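Local atomic coordinates of CbsA (Xanthomonas oryzae pv. oryzae, PDB entry 5XYH), a protein that probably hydrolyses beta-1,4 linkages in cellulose to release cellobiose, as a family 6 exoglucanase that degrades plant cell walls. Residues 228-233 / 291-296; 295-300 / 355-360. All blocks are in the same frame, centred on the assembly; numbering follows the deposited sequence.

Contact 1. Residues 228-233 / 291-296; sequences DGFITN and IGFLID
F230 and F293 form the apolar centre. The F293 ring turns back toward F230, and F230 CB sits over one of its faces, 4.0 Å from the F293 ring centroid. The two rings are near parallel, at 28°, but slid apart and barely overlapping. I291 CD1 lies at the edge of the F230 ring, near its plane, 4.1 Å from F230 CE1. On the opposite face of the sheet I231 packs on L294. With CG1 anti to the backbone N (chi1 177°), I231 lays CG1 3.7 Å from L294 CB. T232 and I295 lie side by side on the phenylalanine face. T232 OG1 is 3.6 Å from I295 CG1, and it hydrogen-bonds E271.

The strands are parallel. Backbone hydrogen bonds run from F230 N to G292 O, L294 N to F230 O, T232 N to L294 O and D296 N to T232 O. Beyond the last one, N233 ND2 reaches D296 O at 3.0 Å, with D296 O close to the plane of the N233 amide. N233 OD1 accepts from T238 N.

Helix 271-284 packs on the phenylalanine face, with F282 stacked on F230 and Y279 against F293. Strand 188-193 flanks 229-232, and strand 354-358 flanks 292-296.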
loop_
_atom_site.group_PDB
_atom_site.type_symbol
_atom_site.label_atom_id
_atom_site.label_comp_id
_atom_site.label_asym_id
_atom_site.label_seq_id
_atom_site.Cartn_x
_atom_site.Cartn_y
_atom_site.Cartn_z
ATOM N N ASP A 228 -5.098 11.982 9.656
ATOM C CA ASP A 228 -6.063 11.252 10.455
ATOM C C ASP A 228 -5.493 9.945 10.970
ATOM O O ASP A 228 -6.024 9.383 11.939
ATOM C CB ASP A 228 -7.316 11.023 9.624
ATOM C CG ASP A 228 -7.983 12.330 9.262
ATOM O OD1 ASP A 228 -8.640 12.909 10.147
ATOM O OD2 ASP A 228 -7.821 12.809 8.118
ATOM N N GLY A 229 -4.417 9.463 10.355
ATOM C CA GLY A 229 -3.784 8.241 10.819
ATOM C C GLY A 229 -2.683 7.813 9.868
ATOM O O GLY A 229 -2.133 8.630 9.118
ATOM N N PHE A 230 -2.387 6.523 9.903
ATOM C CA PHE A 230 -1.300 5.920 9.151
ATOM C C PHE A 230 -1.821 4.692 8.423
ATOM O O PHE A 230 -2.849 4.128 8.802
ATOM C CB PHE A 230 -0.153 5.530 10.081
ATOM C CG PHE A 230 0.419 6.688 10.846
ATOM C CD1 PHE A 230 -0.111 7.061 12.070
ATOM C CD2 PHE A 230 1.493 7.394 10.342
ATOM C CE1 PHE A 230 0.414 8.127 12.780
ATOM C CE2 PHE A 230 2.026 8.459 11.033
ATOM C CZ PHE A 230 1.485 8.824 12.265
ATOM N N ILE A 231 -1.105 4.261 7.377
ATOM C CA ILE A 231 -1.430 3.009 6.697
ATOM C C ILE A 231 -0.157 2.202 6.486
ATOM O O ILE A 231 0.869 2.745 6.071
ATOM C CB ILE A 231 -2.158 3.228 5.344
ATOM C CG1 ILE A 231 -2.396 1.883 4.654
ATOM C CG2 ILE A 231 -1.399 4.185 4.418
ATOM C CD1 ILE A 231 -3.271 1.946 3.411
ATOM N N THR A 232 -0.232 0.900 6.752
ATOM C CA THR A 232 0.857 -0.034 6.503
ATOM C C THR A 232 0.469 -1.022 5.400
ATOM O O THR A 232 -0.712 -1.197 5.075
ATOM C CB THR A 232 1.229 -0.809 7.774
ATOM O OG1 THR A 232 0.265 -1.847 8.010
ATOM C CG2 THR A 232 1.292 0.129 8.991
ATOM N N ASN A 233 1.488 -1.655 4.813
ATOM C CA ASN A 233 1.362 -2.759 3.857
ATOM C C ASN A 233 0.867 -2.330 2.484
ATOM O O ASN A 233 0.540 -3.209 1.665
ATOM C CB ASN A 233 0.452 -3.884 4.369
ATOM C CG ASN A 233 0.959 -5.268 3.964
ATOM O OD1 ASN A 233 2.167 -5.507 3.940
ATOM N ND2 ASN A 233 0.035 -6.190 3.675
ATOM N N ILE A 291 -5.575 8.432 16.989
ATOM C CA ILE A 291 -5.036 8.141 15.664
ATOM C C ILE A 291 -5.392 6.709 15.288
ATOM O O ILE A 291 -5.464 5.814 16.140
ATOM C CB ILE A 291 -3.517 8.354 15.585
ATOM C CG1 ILE A 291 -2.810 7.562 16.686
ATOM C CG2 ILE A 291 -3.202 9.829 15.653
ATOM C CD1 ILE A 291 -1.323 7.435 16.482
ATOM N N GLY A 292 -5.654 6.500 13.999
ATOM C CA GLY A 292 -6.032 5.187 13.520
ATOM C C GLY A 292 -5.064 4.640 12.489
ATOM O O GLY A 292 -4.299 5.390 11.873
ATOM N N PHE A 293 -5.068 3.326 12.300
ATOM C CA PHE A 293 -4.217 2.699 11.298
ATOM C C PHE A 293 -5.060 1.958 10.271
ATOM O O PHE A 293 -6.008 1.246 10.624
ATOM C CB PHE A 293 -3.213 1.739 11.949
ATOM C CG PHE A 293 -2.032 2.436 12.570
ATOM C CD1 PHE A 293 -2.184 3.169 13.735
ATOM C CD2 PHE A 293 -0.773 2.353 11.994
ATOM C CE1 PHE A 293 -1.095 3.826 14.321
ATOM C CE2 PHE A 293 0.315 3.002 12.573
ATOM C CZ PHE A 293 0.149 3.739 13.743
ATOM N N LEU A 294 -4.713 2.136 8.995
ATOM C CA LEU A 294 -5.194 1.267 7.934
ATOM C C LEU A 294 -4.140 0.196 7.660
ATOM O O LEU A 294 -2.938 0.420 7.846
ATOM C CB LEU A 294 -5.489 2.055 6.651
ATOM C CG LEU A 294 -6.339 3.318 6.801
ATOM C CD1 LEU A 294 -6.606 3.981 5.462
ATOM C CD2 LEU A 294 -7.660 2.984 7.520
ATOM N N ILE A 295 -4.603 -0.983 7.241
ATOM C CA ILE A 295 -3.733 -2.028 6.714
ATOM C C ILE A 295 -4.263 -2.436 5.346
ATOM O O ILE A 295 -5.458 -2.706 5.190
ATOM C CB ILE A 295 -3.639 -3.242 7.656
ATOM C CG1 ILE A 295 -3.056 -2.795 9.011
ATOM C CG2 ILE A 295 -2.778 -4.339 7.009
ATOM C CD1 ILE A 295 -3.110 -3.851 10.124
ATOM N N ASP A 296 -3.381 -2.438 4.349
ATOM C CA ASP A 296 -3.725 -2.908 3.009
ATOM C C ASP A 296 -3.724 -4.432 3.019
ATOM O O ASP A 296 -2.665 -5.054 3.154
ATOM C CB ASP A 296 -2.723 -2.372 1.991
ATOM C CG ASP A 296 -3.102 -2.696 0.543
ATOM O OD1 ASP A 296 -4.002 -3.548 0.302
ATOM O OD2 ASP A 296 -2.488 -2.074 -0.354
#

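Contact 2. Residues 295-300 / 355-360; sequences IDTGRN and HAYVWG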
loop_
_atom_site.group_PDB
_atom_site.type_symbol
_atom_site.label_atom_id
_atom_site.label_comp_id
_atom_site.label_asym_id
_atom_site.label_seq_id
_atom_site.Cartn_x
_atom_site.Cartn_y
_atom_site.Cartn_z
ATOM N N ILE A 295 -4.603 -0.983 7.241
ATOM C CA ILE A 295 -3.733 -2.028 6.714
ATOM C C ILE A 295 -4.263 -2.436 5.346
ATOM O O ILE A 295 -5.458 -2.706 5.190
ATOM C CB ILE A 295 -3.639 -3.242 7.656
ATOM C CG1 ILE A 295 -3.056 -2.795 9.011
ATOM C CG2 ILE A 295 -2.778 -4.339 7.009
ATOM C CD1 ILE A 295 -3.110 -3.851 10.124
ATOM N N ASP A 296 -3.381 -2.438 4.349
ATOM C CA ASP A 296 -3.725 -2.908 3.009
ATOM C C ASP A 296 -3.724 -4.432 3.019
ATOM O O ASP A 296 -2.665 -5.054 3.154
ATOM C CB ASP A 296 -2.723 -2.372 1.991
ATOM C CG ASP A 296 -3.102 -2.696 0.543
ATOM O OD1 ASP A 296 -4.002 -3.548 0.302
ATOM O OD2 ASP A 296 -2.488 -2.074 -0.354
ATOM N N THR A 297 -4.905 -5.038 2.879
ATOM C CA THR A 297 -5.043 -6.487 2.928
ATOM C C THR A 297 -5.425 -7.075 1.576
ATOM O O THR A 297 -5.952 -8.190 1.512
ATOM C CB THR A 297 -6.076 -6.889 3.983
ATOM O OG1 THR A 297 -7.349 -6.308 3.649
ATOM C CG2 THR A 297 -5.637 -6.404 5.373
ATOM N N GLY A 298 -5.171 -6.347 0.488
ATOM C CA GLY A 298 -5.593 -6.819 -0.814
ATOM C C GLY A 298 -4.861 -8.055 -1.302
ATOM O O GLY A 298 -5.418 -8.836 -2.081
ATOM N N ARG A 299 -3.619 -8.255 -0.860
ATOM C CA ARG A 299 -2.802 -9.322 -1.435
ATOM C C ARG A 299 -1.957 -10.043 -0.391
ATOM O O ARG A 299 -0.920 -10.628 -0.729
ATOM C CB ARG A 299 -1.892 -8.784 -2.542
ATOM C CG ARG A 299 -2.647 -8.278 -3.775
ATOM C CD ARG A 299 -1.709 -7.872 -4.944
ATOM N NE ARG A 299 -0.672 -6.924 -4.547
ATOM C CZ ARG A 299 0.221 -6.393 -5.387
ATOM N NH1 ARG A 299 0.214 -6.713 -6.683
ATOM N NH2 ARG A 299 1.143 -5.554 -4.936
ATOM N N ASN A 300 -2.391 -10.054 0.869
ATOM C CA ASN A 300 -1.553 -10.558 1.953
ATOM C C ASN A 300 -2.180 -11.751 2.678
ATOM O O ASN A 300 -1.820 -12.032 3.825
ATOM C CB ASN A 300 -1.230 -9.424 2.932
ATOM C CG ASN A 300 -2.388 -9.089 3.872
ATOM O OD1 ASN A 300 -3.544 -9.289 3.538
ATOM N ND2 ASN A 300 -2.065 -8.556 5.065
ATOM N N HIS A 355 -8.484 1.489 11.938
ATOM C CA HIS A 355 -9.684 2.124 11.409
ATOM C C HIS A 355 -10.346 1.255 10.340
ATOM O O HIS A 355 -11.580 1.230 10.237
ATOM C CB HIS A 355 -9.361 3.518 10.849
ATOM C CG HIS A 355 -9.333 4.604 11.889
ATOM N ND1 HIS A 355 -9.163 5.936 11.573
ATOM C CD2 HIS A 355 -9.460 4.552 13.236
ATOM C CE1 HIS A 355 -9.193 6.658 12.679
ATOM N NE2 HIS A 355 -9.362 5.843 13.702
ATOM N N ALA A 356 -9.558 0.531 9.548
ATOM C CA ALA A 356 -10.141 -0.263 8.473
ATOM C C ALA A 356 -9.072 -1.156 7.862
ATOM O O ALA A 356 -7.888 -0.825 7.904
ATOM C CB ALA A 356 -10.754 0.631 7.381
ATOM N N TYR A 357 -9.503 -2.307 7.347
ATOM C CA TYR A 357 -8.733 -3.031 6.337
ATOM C C TYR A 357 -9.176 -2.508 4.978
ATOM O O TYR A 357 -10.376 -2.378 4.733
ATOM C CB TYR A 357 -8.955 -4.543 6.411
ATOM C CG TYR A 357 -8.607 -5.193 7.739
ATOM C CD1 TYR A 357 -7.509 -4.782 8.485
ATOM C CD2 TYR A 357 -9.379 -6.228 8.238
ATOM C CE1 TYR A 357 -7.197 -5.379 9.709
ATOM C CE2 TYR A 357 -9.082 -6.834 9.448
ATOM C CZ TYR A 357 -7.993 -6.409 10.177
ATOM O OH TYR A 357 -7.709 -7.015 11.373
ATOM N N VAL A 358 -8.214 -2.175 4.108
ATOM C CA VAL A 358 -8.519 -1.599 2.803
ATOM C C VAL A 358 -7.783 -2.411 1.741
ATOM O O VAL A 358 -6.782 -3.076 2.015
ATOM C CB VAL A 358 -8.129 -0.103 2.693
ATOM C CG1 VAL A 358 -8.840 0.748 3.762
ATOM C CG2 VAL A 358 -6.614 0.069 2.772
ATOM N N TRP A 359 -8.305 -2.371 0.520
ATOM C CA TRP A 359 -7.569 -2.911 -0.621
ATOM C C TRP A 359 -6.896 -1.710 -1.269
ATOM O O TRP A 359 -7.447 -1.069 -2.168
ATOM C CB TRP A 359 -8.486 -3.662 -1.580
ATOM C CG TRP A 359 -8.863 -5.004 -1.068
ATOM C CD1 TRP A 359 -8.604 -5.512 0.176
ATOM C CD2 TRP A 359 -9.537 -6.037 -1.791
ATOM N NE1 TRP A 359 -9.086 -6.786 0.270
ATOM C CE2 TRP A 359 -9.674 -7.133 -0.919
ATOM C CE3 TRP A 359 -10.052 -6.136 -3.089
ATOM C CZ2 TRP A 359 -10.301 -8.326 -1.306
ATOM C CZ3 TRP A 359 -10.682 -7.322 -3.473
ATOM C CH2 TRP A 359 -10.797 -8.397 -2.586
ATOM N N GLY A 360 -5.712 -1.376 -0.751
ATOM C CA GLY A 360 -4.959 -0.256 -1.290
ATOM C C GLY A 360 -4.560 -0.478 -2.729
ATOM O O GLY A 360 -4.733 0.394 -3.580
#
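I295 and Y357 pair near the C-terminal ends of two neighbouring parallel strands in the family 6 barrel, the end where the active site of this fold lies. D296 pairs with V358 one step on, and there both strands give way to loops. Two firm backbone bonds hold this end: V358 N to I295 O at 3.0 Å, and T297 N to V358 O at 2.8 Å. The bond from I295 N to A356 O is weak.

Beside the pairing, the T297 and Y357 side chains cross obliquely, with T297 CG2 3.9 Å from Y357 CB. The D296 carboxylate starts an Asx turn. Its CG is anti to the backbone N (chi1 -174°), and OD1 accepts from G298 N at 3.0 Å. D296 OD2 accepts from A235 N and comes within 3.2 Å of G360 CA. The turn presents G298 to W359. G298 CA sits over a face of the indole, 3.6 Å from the centroid of the W359 five-membered ring, in a CH-pi contact. T297 OG1 lies at the indole edge, in its plane, 3.8 Å from W359 CD1.

T297 OG1 and W359 NE1 both donate to M344 O. One carbonyl thus satisfies two buried polar groups and would be expected to limit rotation of the indole, while the carboxylate ties the turn at G298, through OD1, to A235, through OD2.

Overall arrangement
Contacts 1 and 2 are consecutive joints of one sheet, with centres 9 Å apart. Both use strand 292-296, which lies between strands 229-232 and 354-358, and they share I295 and D296. Along the chain the order is 228-233, 291-296, 295-300, 355-360. In sequence, helix 271-284 is among the elements between the first two strands, and helix 316-323 and strand 347-351 lie between the last two. The contacts also touch directly: F293 O and H355 N are 2.8 Å apart, probably hydrogen-bonded. All three strands run parallel. Their C-terminal ends therefore lie together, and the loops after them leave on the side that, in this family, holds the substrate-binding site.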